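Local coordinates for protein lipoxygenase (Cyanothece sp., PDB 5EK8) that probably catalyses the insertion of molecular oxygen into polyunsaturated fatty acids at a non-heme iron, as a 9R-lipoxygenase, at residues A[45-50]-A[101-106]; A[73-78]-A[113-118]; A[119-124]-A[137-142]. All coordinates share one frame; numbering follows the deposited sequence.

Contact 1: residues A[45-50]-A[101-106]; sequences ITKPIE and YYDPEK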
loop_
_atom_site.group_PDB
_atom_site.type_symbol
_atom_site.label_atom_id
_atom_site.label_comp_id
_atom_site.label_asym_id
_atom_site.label_seq_id
_atom_site.Cartn_x
_atom_site.Cartn_y
_atom_site.Cartn_z
ATOM N N ILE A 45 22.793 -16.176 29.642
ATOM C CA ILE A 45 23.147 -17.213 30.599
ATOM C C ILE A 45 24.604 -17.077 31.017
ATOM O O ILE A 45 25.486 -17.735 30.464
ATOM C CB ILE A 45 22.910 -18.618 30.024
ATOM C CG1 ILE A 45 21.485 -18.735 29.483
ATOM C CG2 ILE A 45 23.148 -19.676 31.091
ATOM C CD1 ILE A 45 20.447 -18.965 30.551
ATOM N N THR A 46 24.859 -16.210 31.990
ATOM C CA THR A 46 26.214 -16.026 32.488
ATOM C C THR A 46 26.557 -17.160 33.439
ATOM O O THR A 46 25.946 -17.315 34.496
ATOM C CB THR A 46 26.398 -14.677 33.190
ATOM O OG1 THR A 46 26.020 -13.623 32.295
ATOM C CG2 THR A 46 27.858 -14.491 33.603
ATOM N N LYS A 47 27.541 -17.948 33.022
ATOM C CA LYS A 47 27.923 -19.200 33.654
ATOM C C LYS A 47 29.075 -19.745 32.824
ATOM O O LYS A 47 29.123 -19.492 31.615
ATOM C CB LYS A 47 26.749 -20.179 33.688
ATOM C CG LYS A 47 27.028 -21.512 34.366
ATOM C CD LYS A 47 25.731 -22.262 34.616
ATOM C CE LYS A 47 25.955 -23.522 35.452
ATOM N NZ LYS A 47 24.682 -24.257 35.705
ATOM N N PRO A 48 30.019 -20.472 33.453
ATOM C CA PRO A 48 31.107 -21.041 32.646
ATOM C C PRO A 48 30.606 -21.894 31.484
ATOM O O PRO A 48 29.714 -22.720 31.665
ATOM C CB PRO A 48 31.886 -21.901 33.657
ATOM C CG PRO A 48 30.973 -22.035 34.861
ATOM C CD PRO A 48 30.214 -20.749 34.887
ATOM N N ILE A 49 31.180 -21.686 30.304
ATOM C CA ILE A 49 30.720 -22.350 29.086
ATOM C C ILE A 49 30.949 -23.862 29.112
ATOM O O ILE A 49 30.268 -24.608 28.405
ATOM C CB ILE A 49 31.405 -21.756 27.837
ATOM C CG1 ILE A 49 32.840 -22.283 27.692
ATOM C CG2 ILE A 49 31.377 -20.234 27.900
ATOM C CD1 ILE A 49 33.549 -21.830 26.429
ATOM N N GLU A 50 31.906 -24.309 29.921
ATOM C CA GLU A 50 32.197 -25.733 30.045
ATOM C C GLU A 50 31.078 -26.422 30.812
ATOM O O GLU A 50 30.715 -27.563 30.523
ATOM C CB GLU A 50 33.538 -25.960 30.749
ATOM C CG GLU A 50 34.721 -25.258 30.101
ATOM C CD GLU A 50 34.843 -23.805 30.522
ATOM O OE1 GLU A 50 34.307 -23.451 31.595
ATOM O OE2 GLU A 50 35.474 -23.020 29.782
ATOM N N TYR A 101 24.350 -21.939 23.415
ATOM C CA TYR A 101 24.711 -22.481 24.716
ATOM C C TYR A 101 23.519 -22.394 25.663
ATOM O O TYR A 101 23.048 -21.298 25.979
ATOM C CB TYR A 101 25.918 -21.744 25.298
ATOM C CG TYR A 101 27.199 -21.998 24.537
ATOM C CD1 TYR A 101 28.003 -23.092 24.839
ATOM C CD2 TYR A 101 27.601 -21.151 23.511
ATOM C CE1 TYR A 101 29.176 -23.334 24.143
ATOM C CE2 TYR A 101 28.772 -21.385 22.809
ATOM C CZ TYR A 101 29.556 -22.479 23.131
ATOM O OH TYR A 101 30.721 -22.715 22.438
ATOM N N TYR A 102 23.022 -23.546 26.101
ATOM C CA TYR A 102 21.896 -23.569 27.032
ATOM C C TYR A 102 22.207 -24.369 28.291
ATOM O O TYR A 102 23.052 -25.264 28.282
ATOM C CB TYR A 102 20.638 -24.120 26.348
ATOM C CG TYR A 102 20.625 -25.615 26.096
ATOM C CD1 TYR A 102 20.031 -26.487 27.002
ATOM C CD2 TYR A 102 21.177 -26.151 24.937
ATOM C CE1 TYR A 102 20.003 -27.848 26.773
ATOM C CE2 TYR A 102 21.152 -27.515 24.698
ATOM C CZ TYR A 102 20.564 -28.357 25.622
ATOM O OH TYR A 102 20.532 -29.713 25.397
ATOM N N ASP A 103 21.519 -24.028 29.377
ATOM C CA ASP A 103 21.715 -24.685 30.663
ATOM C C ASP A 103 20.550 -25.619 30.970
ATOM O O ASP A 103 19.409 -25.175 31.069
ATOM C CB ASP A 103 21.879 -23.638 31.770
ATOM C CG ASP A 103 22.061 -24.254 33.146
ATOM O OD1 ASP A 103 22.300 -25.477 33.244
ATOM O OD2 ASP A 103 21.979 -23.505 34.139
ATOM N N PRO A 104 20.836 -26.921 31.120
ATOM C CA PRO A 104 19.792 -27.893 31.456
ATOM C C PRO A 104 19.216 -27.680 32.852
ATOM O O PRO A 104 18.097 -28.100 33.105
ATOM C CB PRO A 104 20.523 -29.240 31.374
ATOM C CG PRO A 104 21.714 -28.982 30.513
ATOM C CD PRO A 104 22.124 -27.578 30.834
ATOM N N GLU A 105 19.963 -27.027 33.736
ATOM C CA GLU A 105 19.569 -26.919 35.140
ATOM C C GLU A 105 18.366 -26.012 35.384
ATOM O O GLU A 105 17.750 -26.078 36.450
ATOM C CB GLU A 105 20.747 -26.432 35.982
ATOM C CG GLU A 105 21.905 -27.408 36.036
ATOM C CD GLU A 105 23.083 -26.863 36.818
ATOM O OE1 GLU A 105 22.859 -26.127 37.804
ATOM O OE2 GLU A 105 24.235 -27.168 36.444
ATOM N N LYS A 106 18.022 -25.172 34.411
ATOM C CA LYS A 106 16.813 -24.367 34.524
ATOM C C LYS A 106 15.590 -25.246 34.258
ATOM O O LYS A 106 14.457 -24.764 34.204
ATOM C CB LYS A 106 16.862 -23.171 33.575
ATOM C CG LYS A 106 18.113 -22.314 33.747
ATOM C CD LYS A 106 17.845 -20.835 33.484
ATOM C CE LYS A 106 17.095 -20.191 34.644
ATOM N NZ LYS A 106 16.917 -18.721 34.467
#
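I49 and I45 bring an irregular length of chain past the last residues of strand 97-102, their CA atoms each 7.4 Å from those of Y101 and Y102 respectively, and no main-chain hydrogen bond joins the two segments. Side chains therefore have to make the connection, and K47 carries the polar part of it. Its CG stands anti to the backbone N (chi1 -178°) and the rest of the chain is fully extended, which carries the ammonium group across to two acidic residues at once. NZ lies 3.2 Å from OD2 of D103, approaching from above the carboxylate plane. The same NZ is 3.0 Å from OE2 of E105, a salt bridge whose hydrogen bond is weak. The lysine chain meets each of the two acids at about a right angle. D103 is held from its other oxygen as well: OD1 accepts the backbone N-H of E105 at 2.8 Å in a fairly straight bond (164°), closing an Asx turn. The turn brings both acids within reach of one cation, and the positive charge would be expected to offset their mutual repulsion. In the fold, this network lies at the surface of the beta domain that follows the N-terminal helices, where the loop 45-50 leads into strand 53-61 and where strand 97-102, its neighbour in a mixed sheet, ends. The backbone of Y102 is hydrogen-bonded to N53, and that of D103 to L87 of strand 82-91. Beside the charges I45 packs on the aliphatic parts of D103 and K106. It sets CG2 4.2 Å from CB of D103, while its CD1 comes 4.3 Å from CD of K106; Y86 and L52 also border this isoleucine. At the far end the carbonyl O of I49 approaches CD1 of the Y101 ring at a loose 4.5 Å.

Contact 2: residues A[73-78]-A[113-118]; sequences LEVWDR and PDLELR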
loop_
_atom_site.group_PDB
_atom_site.type_symbol
_atom_site.label_atom_id
_atom_site.label_comp_id
_atom_site.label_asym_id
_atom_site.label_seq_id
_atom_site.Cartn_x
_atom_site.Cartn_y
_atom_site.Cartn_z
ATOM N N LEU A 73 17.484 -16.899 18.321
ATOM C CA LEU A 73 16.963 -18.204 18.685
ATOM C C LEU A 73 17.003 -18.381 20.193
ATOM O O LEU A 73 17.979 -18.004 20.846
ATOM C CB LEU A 73 17.768 -19.313 18.005
ATOM C CG LEU A 73 17.188 -20.015 16.778
ATOM C CD1 LEU A 73 16.453 -19.049 15.869
ATOM C CD2 LEU A 73 18.321 -20.694 16.026
ATOM N N GLU A 74 15.941 -18.955 20.745
ATOM C CA GLU A 74 15.904 -19.245 22.171
ATOM C C GLU A 74 15.683 -20.737 22.412
ATOM O O GLU A 74 14.795 -21.352 21.819
ATOM C CB GLU A 74 14.816 -18.420 22.863
ATOM C CG GLU A 74 15.050 -16.907 22.816
ATOM C CD GLU A 74 13.949 -16.102 23.507
ATOM O OE1 GLU A 74 12.885 -16.678 23.824
ATOM O OE2 GLU A 74 14.149 -14.887 23.733
ATOM N N VAL A 75 16.507 -21.322 23.269
ATOM C CA VAL A 75 16.325 -22.716 23.646
ATOM C C VAL A 75 15.460 -22.804 24.897
ATOM O O VAL A 75 15.781 -22.230 25.934
ATOM C CB VAL A 75 17.668 -23.422 23.887
ATOM C CG1 VAL A 75 17.457 -24.719 24.652
ATOM C CG2 VAL A 75 18.362 -23.685 22.566
ATOM N N TRP A 76 14.351 -23.521 24.779
ATOM C CA TRP A 76 13.407 -23.683 25.872
ATOM C C TRP A 76 13.157 -25.151 26.161
ATOM O O TRP A 76 13.282 -25.995 25.279
ATOM C CB TRP A 76 12.076 -23.002 25.541
ATOM C CG TRP A 76 12.122 -21.509 25.540
ATOM C CD1 TRP A 76 12.701 -20.715 24.603
ATOM C CD2 TRP A 76 11.547 -20.627 26.516
ATOM N NE1 TRP A 76 12.532 -19.389 24.931
ATOM C CE2 TRP A 76 11.828 -19.309 26.102
ATOM C CE3 TRP A 76 10.827 -20.825 27.699
ATOM C CZ2 TRP A 76 11.415 -18.191 26.831
ATOM C CZ3 TRP A 76 10.413 -19.714 28.419
ATOM C CH2 TRP A 76 10.716 -18.415 27.987
ATOM N N ASP A 77 12.793 -25.454 27.396
ATOM C CA ASP A 77 12.248 -26.756 27.707
ATOM C C ASP A 77 10.735 -26.701 27.617
ATOM O O ASP A 77 10.085 -25.938 28.348
ATOM C CB ASP A 77 12.663 -27.219 29.097
ATOM C CG ASP A 77 12.054 -28.551 29.457
ATOM O OD1 ASP A 77 10.907 -28.578 29.954
ATOM O OD2 ASP A 77 12.715 -29.581 29.232
ATOM N N ARG A 78 10.187 -27.506 26.711
ATOM C CA ARG A 78 8.751 -27.698 26.610
ATOM C C ARG A 78 8.349 -28.872 27.488
ATOM O O ARG A 78 8.866 -29.982 27.340
ATOM C CB ARG A 78 8.333 -27.947 25.158
ATOM C CG ARG A 78 9.096 -29.082 24.499
ATOM C CD ARG A 78 8.360 -29.672 23.324
ATOM N NE ARG A 78 8.943 -30.950 22.922
ATOM C CZ ARG A 78 8.496 -32.134 23.331
ATOM N NH1 ARG A 78 7.456 -32.204 24.149
ATOM N NH2 ARG A 78 9.086 -33.247 22.918
ATOM N N PRO A 113 16.282 -31.902 30.034
ATOM C CA PRO A 113 15.378 -31.075 29.230
ATOM C C PRO A 113 14.803 -31.780 27.996
ATOM O O PRO A 113 15.484 -32.582 27.354
ATOM C CB PRO A 113 16.258 -29.887 28.818
ATOM C CG PRO A 113 17.665 -30.352 29.006
ATOM C CD PRO A 113 17.628 -31.313 30.144
ATOM N N ASP A 114 13.541 -31.484 27.697
ATOM C CA ASP A 114 12.905 -31.879 26.444
ATOM C C ASP A 114 12.860 -30.654 25.544
ATOM O O ASP A 114 12.014 -29.777 25.714
ATOM C CB ASP A 114 11.501 -32.438 26.687
ATOM C CG ASP A 114 11.501 -33.630 27.628
ATOM O OD1 ASP A 114 12.518 -34.357 27.663
ATOM O OD2 ASP A 114 10.488 -33.839 28.334
ATOM N N LEU A 115 13.775 -30.602 24.580
ATOM C CA LEU A 115 14.102 -29.354 23.896
ATOM C C LEU A 115 13.027 -28.807 22.963
ATOM O O LEU A 115 12.220 -29.545 22.397
ATOM C CB LEU A 115 15.407 -29.522 23.119
ATOM C CG LEU A 115 16.643 -29.615 24.015
ATOM C CD1 LEU A 115 17.910 -29.709 23.188
ATOM C CD2 LEU A 115 16.704 -28.425 24.966
ATOM N N GLU A 116 13.046 -27.485 22.832
ATOM C CA GLU A 116 12.140 -26.725 21.987
ATOM C C GLU A 116 12.868 -25.470 21.528
ATOM O O GLU A 116 13.376 -24.706 22.345
ATOM C CB GLU A 116 10.858 -26.360 22.737
ATOM C CG GLU A 116 10.127 -25.151 22.169
ATOM C CD GLU A 116 8.856 -24.810 22.942
ATOM O OE1 GLU A 116 8.787 -23.708 23.531
ATOM O OE2 GLU A 116 7.923 -25.643 22.956
ATOM N N LEU A 117 12.938 -25.268 20.219
ATOM C CA LEU A 117 13.662 -24.134 19.667
ATOM C C LEU A 117 12.711 -23.040 19.199
ATOM O O LEU A 117 11.800 -23.294 18.416
ATOM C CB LEU A 117 14.547 -24.587 18.509
ATOM C CG LEU A 117 15.652 -23.619 18.093
ATOM C CD1 LEU A 117 16.688 -23.489 19.203
ATOM C CD2 LEU A 117 16.289 -24.082 16.788
ATOM N N ARG A 118 12.922 -21.821 19.678
ATOM C CA ARG A 118 12.069 -20.709 19.288
ATOM C C ARG A 118 12.793 -19.725 18.379
ATOM O O ARG A 118 13.878 -19.238 18.703
ATOM C CB ARG A 118 11.538 -19.975 20.519
ATOM C CG ARG A 118 10.730 -20.849 21.456
ATOM C CD ARG A 118 9.937 -20.017 22.447
ATOM N NE ARG A 118 9.346 -20.844 23.493
ATOM C CZ ARG A 118 8.678 -20.362 24.537
ATOM N NH1 ARG A 118 8.509 -19.053 24.675
ATOM N NH2 ARG A 118 8.178 -21.192 25.443
#
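W76 and R118 lie flat against each other across two antiparallel strands, the guanidinium covering one face of the indole with the two planes only 4° apart. The R118 chain runs extended from CG to NE (chi2 -165°, chi3 -170°), which carries the guanidinium out over the indole. CZ of R118 sits 3.6 Å from the centroid of the five-membered ring of W76, a cation-pi stack, and CD of R118 adds a CH-pi contact to the same face. Each flat group is also held at its rim. In the indole plane, NE1 of W76 donates to OE1 of E74 at 2.9 Å. In the guanidinium plane, NE and NH2 of R118 both grip OE1 of E116, the NE bond being 2.9 Å long. Rotation of the arginine is thus restrained by the stack and the carboxylate together. An alanine in place of W76 would probably leave the R118 guanidinium without its stacking partner and E74 OE1 without the indole N-H. Beneath these groups E74 pairs with R118 and W76 with E116 as hydrogen-bonded pairs, the link from E116 N to W76 O being weak. The other face is apolar: V75 places CG1 3.8 Å from CD2 of L115, and its CG2 3.8 Å from CD1 of L117. Just before strand 115-126 begins, OD2 of D77 accepts the backbone N-H of D114 at 2.6 Å and also pairs with K110. R78 donates its backbone N to D114 O, while its guanidinium turns to D146. V75 and L115 press on Y102, and L73 on F98, both of strand 97-102, so the apolar face packs on a second sheet, an arrangement typical of a beta sandwich and consistent with a PLAT-like domain.

Contact 3: residues A[119-124]-A[137-142]; sequences VIDNRV and RIAYII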
loop_
_atom_site.group_PDB
_atom_site.type_symbol
_atom_site.label_atom_id
_atom_site.label_comp_id
_atom_site.label_asym_id
_atom_site.label_seq_id
_atom_site.Cartn_x
_atom_site.Cartn_y
_atom_site.Cartn_z
ATOM N N VAL A 119 12.180 -19.451 17.234
ATOM C CA VAL A 119 12.623 -18.394 16.346
ATOM C C VAL A 119 11.949 -17.107 16.795
ATOM O O VAL A 119 10.710 -17.034 16.865
ATOM C CB VAL A 119 12.285 -18.687 14.865
ATOM C CG1 VAL A 119 12.883 -17.618 13.963
ATOM C CG2 VAL A 119 12.791 -20.074 14.459
ATOM N N ILE A 120 12.781 -16.108 17.085
ATOM C CA ILE A 120 12.356 -14.862 17.706
ATOM C C ILE A 120 12.450 -13.652 16.770
ATOM O O ILE A 120 13.504 -13.358 16.204
ATOM C CB ILE A 120 13.191 -14.571 18.976
ATOM C CG1 ILE A 120 13.122 -15.756 19.939
ATOM C CG2 ILE A 120 12.713 -13.298 19.666
ATOM C CD1 ILE A 120 11.719 -16.080 20.394
ATOM N N ASP A 121 11.324 -12.959 16.635
ATOM C CA ASP A 121 11.215 -11.714 15.882
ATOM C C ASP A 121 11.432 -10.541 16.833
ATOM O O ASP A 121 11.444 -10.740 18.047
ATOM C CB ASP A 121 9.833 -11.625 15.235
ATOM C CG ASP A 121 9.851 -10.938 13.898
ATOM O OD1 ASP A 121 10.620 -9.967 13.736
ATOM O OD2 ASP A 121 9.083 -11.368 13.010
ATOM N N ASN A 122 11.594 -9.331 16.302
ATOM C CA ASN A 122 11.543 -8.135 17.150
ATOM C C ASN A 122 11.407 -6.813 16.392
ATOM O O ASN A 122 11.946 -6.643 15.300
ATOM C CB ASN A 122 12.775 -8.065 18.068
ATOM C CG ASN A 122 14.029 -7.646 17.342
ATOM O OD1 ASN A 122 14.314 -6.456 17.205
ATOM N ND2 ASN A 122 14.801 -8.623 16.887
ATOM N N ARG A 123 10.668 -5.884 16.992
ATOM C CA ARG A 123 10.543 -4.524 16.489
ATOM C C ARG A 123 11.414 -3.582 17.317
ATOM O O ARG A 123 11.604 -3.792 18.516
ATOM C CB ARG A 123 9.087 -4.069 16.533
ATOM C CG ARG A 123 8.116 -5.053 15.921
ATOM C CD ARG A 123 6.680 -4.549 16.008
ATOM N NE ARG A 123 5.783 -5.352 15.181
ATOM C CZ ARG A 123 4.470 -5.166 15.088
ATOM N NH1 ARG A 123 3.745 -5.953 14.305
ATOM N NH2 ARG A 123 3.879 -4.196 15.775
ATOM N N VAL A 124 11.942 -2.543 16.681
ATOM C CA VAL A 124 12.780 -1.587 17.390
ATOM C C VAL A 124 12.021 -0.292 17.643
ATOM O O VAL A 124 11.396 0.263 16.742
ATOM C CB VAL A 124 14.076 -1.284 16.619
ATOM C CG1 VAL A 124 14.988 -0.388 17.448
ATOM C CG2 VAL A 124 14.784 -2.579 16.268
ATOM N N ARG A 137 9.173 -11.070 19.793
ATOM C CA ARG A 137 7.937 -11.725 19.384
ATOM C C ARG A 137 8.287 -13.121 18.878
ATOM O O ARG A 137 9.272 -13.294 18.158
ATOM C CB ARG A 137 7.221 -10.918 18.297
ATOM C CG ARG A 137 6.205 -11.713 17.487
ATOM C CD ARG A 137 6.097 -11.185 16.055
ATOM N NE ARG A 137 5.330 -12.097 15.207
ATOM C CZ ARG A 137 5.864 -12.929 14.318
ATOM N NH1 ARG A 137 7.174 -12.961 14.129
ATOM N NH2 ARG A 137 5.082 -13.727 13.606
ATOM N N ILE A 138 7.496 -14.119 19.257
ATOM C CA ILE A 138 7.794 -15.493 18.863
ATOM C C ILE A 138 7.390 -15.754 17.415
ATOM O O ILE A 138 6.205 -15.780 17.077
ATOM C CB ILE A 138 7.100 -16.505 19.786
ATOM C CG1 ILE A 138 7.724 -16.441 21.180
ATOM C CG2 ILE A 138 7.205 -17.917 19.211
ATOM C CD1 ILE A 138 7.094 -17.384 22.174
ATOM N N ALA A 139 8.393 -15.944 16.562
ATOM C CA ALA A 139 8.165 -16.109 15.132
ATOM C C ALA A 139 7.848 -17.559 14.763
ATOM O O ALA A 139 6.997 -17.809 13.911
ATOM C CB ALA A 139 9.366 -15.614 14.350
ATOM N N TYR A 140 8.516 -18.514 15.402
ATOM C CA TYR A 140 8.244 -19.920 15.085
ATOM C C TYR A 140 8.694 -20.854 16.201
ATOM O O TYR A 140 9.536 -20.493 17.014
ATOM C CB TYR A 140 8.928 -20.307 13.767
ATOM C CG TYR A 140 8.398 -21.574 13.119
ATOM C CD1 TYR A 140 7.117 -21.620 12.576
ATOM C CD2 TYR A 140 9.191 -22.714 13.023
ATOM C CE1 TYR A 140 6.635 -22.775 11.970
ATOM C CE2 TYR A 140 8.720 -23.870 12.418
ATOM C CZ TYR A 140 7.443 -23.895 11.896
ATOM O OH TYR A 140 6.982 -25.047 11.300
ATOM N N ILE A 141 8.127 -22.055 16.251
ATOM C CA ILE A 141 8.558 -23.039 17.243
ATOM C C ILE A 141 8.815 -24.412 16.621
ATOM O O ILE A 141 7.962 -24.966 15.929
ATOM C CB ILE A 141 7.530 -23.199 18.383
ATOM C CG1 ILE A 141 7.260 -21.861 19.071
ATOM C CG2 ILE A 141 8.027 -24.198 19.408
ATOM C CD1 ILE A 141 6.180 -21.935 20.123
ATOM N N ILE A 142 10.002 -24.949 16.877
ATOM C CA ILE A 142 10.372 -26.275 16.411
ATOM C C ILE A 142 10.550 -27.225 17.586
ATOM O O ILE A 142 11.222 -26.891 18.559
ATOM C CB ILE A 142 11.670 -26.237 15.603
ATOM C CG1 ILE A 142 11.552 -25.223 14.464
ATOM C CG2 ILE A 142 11.998 -27.620 15.086
ATOM C CD1 ILE A 142 12.851 -24.957 13.744
#
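V119 packs against both A139 and Y140, its CB 3.9 Å from CB of Y140 and its CG1 4.1 Å from CB of A139. Two residues meeting one is the signature of a classic beta bulge, here in the hairpin of strands 115-126 and 132-143. On the opposite side of the sheet I120 and I138 form a smaller apolar pair, with CD1 of I120 4.1 Å from CG1 of I138. Only CB of Y140 takes part in the contact with V119; its ring leads away, and the side chain also touches P161. The bulge shows most clearly in the main chain. The carbonyl O of V119 accepts two N-H groups, from A139 N at 2.6 Å and from Y140 N at 3.0 Å, while V119 N donates in return to Y140 O. A139 has a backbone psi of -39°, far from the values of a regular strand, which brings the N-H of Y140 round to the oxygen already met by A139 N. The extra residue shifts the register by one, after which regular antiparallel pairing is found at I120 with I138 and at D121 with R137, a hydrogen-bonded pair in which each backbone N donates to the other residue's O. At this outer end the side chains of D121 and R137 lie side by side and point the same way. The arginine chain, bent at chi2 (-149°), runs beside D121 with CB of D121 at the guanidinium edge. NH1 of R137 reaches OD2 of D121 at 2.7 Å in a salt bridge, the carboxylate and guanidinium planes standing 74° apart. OD2 of D121 has a second, weak partner in Y162 OH, and OD1 of D121 receives a weak hydrogen bond from the backbone N of N122, 2.8 Å away.

How the contacts relate
Following the chain from the N-terminal helices, contact 1 opens at 45-50, before the first strand of the beta domain, and closes at 101-106 after a loop made largely of strands. Contact 2 starts inside that loop, at 73-78, and closes beyond it at 113-118, so the two cross. Contact 3 begins only after contact 2 has closed and spans only the tip of one hairpin. Contacts 1 and 2 meet where P104 packs on P113. Contacts 2 and 3 share strand 115-126, and a probable hydrogen bond from L117 N to I142 O continues the pairing between them. Together they tie the domain's entry loop, its two sheets and the hairpin 115-126/132-143.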